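Local coordinates for protein chitinase (Thermococcus chitonophagus, PDB 5XSW) that probably cleaves internal linkages of chitin as an endochitinase, this piece carrying the domain that holds bound sugar residues in a largely helical fold beside a beta-sheet domain, at residues A[386-389]-A[390-394]. Sequence-based numbering, arbitrary orientation.
Sequences DMET and ERIYD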
loop_
_atom_site.group_PDB
_atom_site.type_symbol
_atom_site.label_atom_id
_atom_site.label_comp_id
_atom_site.label_asym_id
_atom_site.label_seq_id
_atom_site.Cartn_x
_atom_site.Cartn_y
_atom_site.Cartn_z
ATOM N N ASP A 386 4.372 -23.184 21.184
ATOM C CA ASP A 386 5.670 -23.866 20.957
ATOM C C ASP A 386 5.942 -24.954 22.034
ATOM O O ASP A 386 6.617 -25.937 21.752
ATOM C CB ASP A 386 6.839 -22.903 21.046
ATOM C CG ASP A 386 6.969 -21.924 19.851
ATOM O OD1 ASP A 386 6.376 -22.132 18.753
ATOM O OD2 ASP A 386 7.772 -20.974 20.025
ATOM N N MET A 387 5.527 -24.678 23.272
ATOM C CA MET A 387 5.730 -25.613 24.405
ATOM C C MET A 387 4.707 -26.753 24.450
ATOM O O MET A 387 4.839 -27.668 25.283
ATOM C CB MET A 387 5.654 -24.882 25.743
ATOM C CG MET A 387 6.706 -23.805 25.926
ATOM S SD MET A 387 8.351 -24.566 25.878
ATOM C CE MET A 387 8.320 -25.488 27.440
ATOM N N GLU A 388 3.667 -26.698 23.614
ATOM C CA GLU A 388 2.561 -27.640 23.742
ATOM C C GLU A 388 3.028 -29.027 23.273
ATOM O O GLU A 388 3.631 -29.145 22.215
ATOM C CB GLU A 388 1.350 -27.191 22.919
ATOM C CG GLU A 388 0.214 -28.215 22.885
ATOM C CD GLU A 388 -0.496 -28.389 24.227
ATOM O OE1 GLU A 388 -0.516 -27.439 25.025
ATOM O OE2 GLU A 388 -1.082 -29.480 24.477
ATOM N N THR A 389 2.781 -30.061 24.066
ATOM C CA THR A 389 3.122 -31.416 23.645
ATOM C C THR A 389 1.932 -32.356 23.558
ATOM O O THR A 389 1.953 -33.312 22.810
ATOM C CB THR A 389 4.171 -32.050 24.579
ATOM O OG1 THR A 389 3.669 -32.087 25.919
ATOM C CG2 THR A 389 5.448 -31.261 24.539
ATOM N N GLU A 390 0.942 -32.116 24.399
ATOM C CA GLU A 390 -0.254 -32.946 24.472
ATOM C C GLU A 390 -1.259 -32.897 23.330
ATOM O O GLU A 390 -1.803 -33.913 22.949
ATOM C CB GLU A 390 -0.947 -32.745 25.810
ATOM C CG GLU A 390 -0.041 -33.070 26.975
ATOM C CD GLU A 390 -0.788 -33.169 28.281
ATOM O OE1 GLU A 390 -2.027 -33.024 28.274
ATOM O OE2 GLU A 390 -0.131 -33.392 29.313
ATOM N N ARG A 391 -1.534 -31.704 22.826
ATOM C CA ARG A 391 -2.561 -31.534 21.818
ATOM C C ARG A 391 -1.962 -30.889 20.577
ATOM O O ARG A 391 -1.748 -29.690 20.547
ATOM C CB ARG A 391 -3.661 -30.645 22.391
ATOM C CG ARG A 391 -5.067 -30.970 21.949
ATOM C CD ARG A 391 -6.107 -30.418 22.913
ATOM N NE ARG A 391 -5.846 -29.030 23.257
ATOM C CZ ARG A 391 -6.461 -28.363 24.225
ATOM N NH1 ARG A 391 -7.393 -28.948 24.953
ATOM N NH2 ARG A 391 -6.141 -27.106 24.460
ATOM N N ILE A 392 -1.742 -31.684 19.543
ATOM C CA ILE A 392 -1.096 -31.206 18.336
ATOM C C ILE A 392 -2.041 -31.397 17.181
ATOM O O ILE A 392 -2.614 -32.459 17.024
ATOM C CB ILE A 392 0.198 -31.976 18.018
ATOM C CG1 ILE A 392 1.178 -31.891 19.178
ATOM C CG2 ILE A 392 0.842 -31.430 16.763
ATOM C CD1 ILE A 392 1.340 -30.501 19.734
ATOM N N TYR A 393 -2.207 -30.370 16.368
ATOM C CA TYR A 393 -3.153 -30.500 15.275
ATOM C C TYR A 393 -2.805 -31.644 14.293
ATOM O O TYR A 393 -1.665 -31.822 13.912
ATOM C CB TYR A 393 -3.237 -29.185 14.494
ATOM C CG TYR A 393 -4.170 -29.233 13.354
ATOM C CD1 TYR A 393 -5.529 -29.152 13.563
ATOM C CD2 TYR A 393 -3.694 -29.357 12.055
ATOM C CE1 TYR A 393 -6.450 -29.206 12.473
ATOM C CE2 TYR A 393 -4.579 -29.408 10.976
ATOM C CZ TYR A 393 -5.958 -29.291 11.207
ATOM O OH TYR A 393 -6.820 -29.314 10.134
ATOM N N ASP A 394 -3.831 -32.348 13.833
ATOM C CA ASP A 394 -3.664 -33.321 12.732
ATOM C C ASP A 394 -4.977 -33.429 11.973
ATOM O O ASP A 394 -6.028 -33.040 12.497
ATOM C CB ASP A 394 -3.217 -34.673 13.322
ATOM C CG ASP A 394 -2.574 -35.619 12.275
ATOM O OD1 ASP A 394 -2.473 -35.297 11.066
ATOM O OD2 ASP A 394 -2.137 -36.704 12.725
HETATM O O HOH W 1 0.704 -35.375 21.452
#
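Glu388 turns its carboxylate back onto the main chain three residues on, where Glu388 OE2 accepts a hydrogen bond from Arg391 N at 2.8 Å. The bond is bent, 142° at the hydrogen, and it uses the anti lone pair of OE2, the one turned away from OE1. CG lies anti to the backbone N (chi1 173°), and a kink at chi2 (69°) then brings the carboxylate back over the backbone of Arg391. Glu388 OE2 also lies 3.5 Å from Arg391 CB. Glu388 CG rests 3.4 Å from Arg391 O. Further along, Ile392 brings CD1 to 3.6 Å from Glu388 O, a methyl group packing against the first carbonyl of the bend. One water links successive carbonyls, donating to Thr389 O at 2.8 Å and more weakly to Glu390 O.

All this sits at the surface, a local turn in which a side-chain carboxylate accepts a backbone N-H three residues on, where the chain leaves helix 374-386 for strand 396-397. Arg391 sends its guanidinium elsewhere, to a salt bridge with Asp168 and a hydrogen bond to Leu166 O, and backbone bonds of Arg391 with Leu166 and Tyr393 with Ile164 hold the loop along that neighbouring segment. Ile392 meanwhile leans on Arg450 of helix 449-461.

An alanine at Glu388 would probably leave Arg391 N without its carboxylate acceptor and the bend less firmly held. Chemically, the carboxylate serves as an acceptor for the backbone and makes no salt bridge with Arg391, Glu388 OE2 staying 4.9 Å from Arg391 NE. That positive charge may still partly offset the like charge of Glu390, whose OE1 lies 5.3 Å from Glu388 OE2.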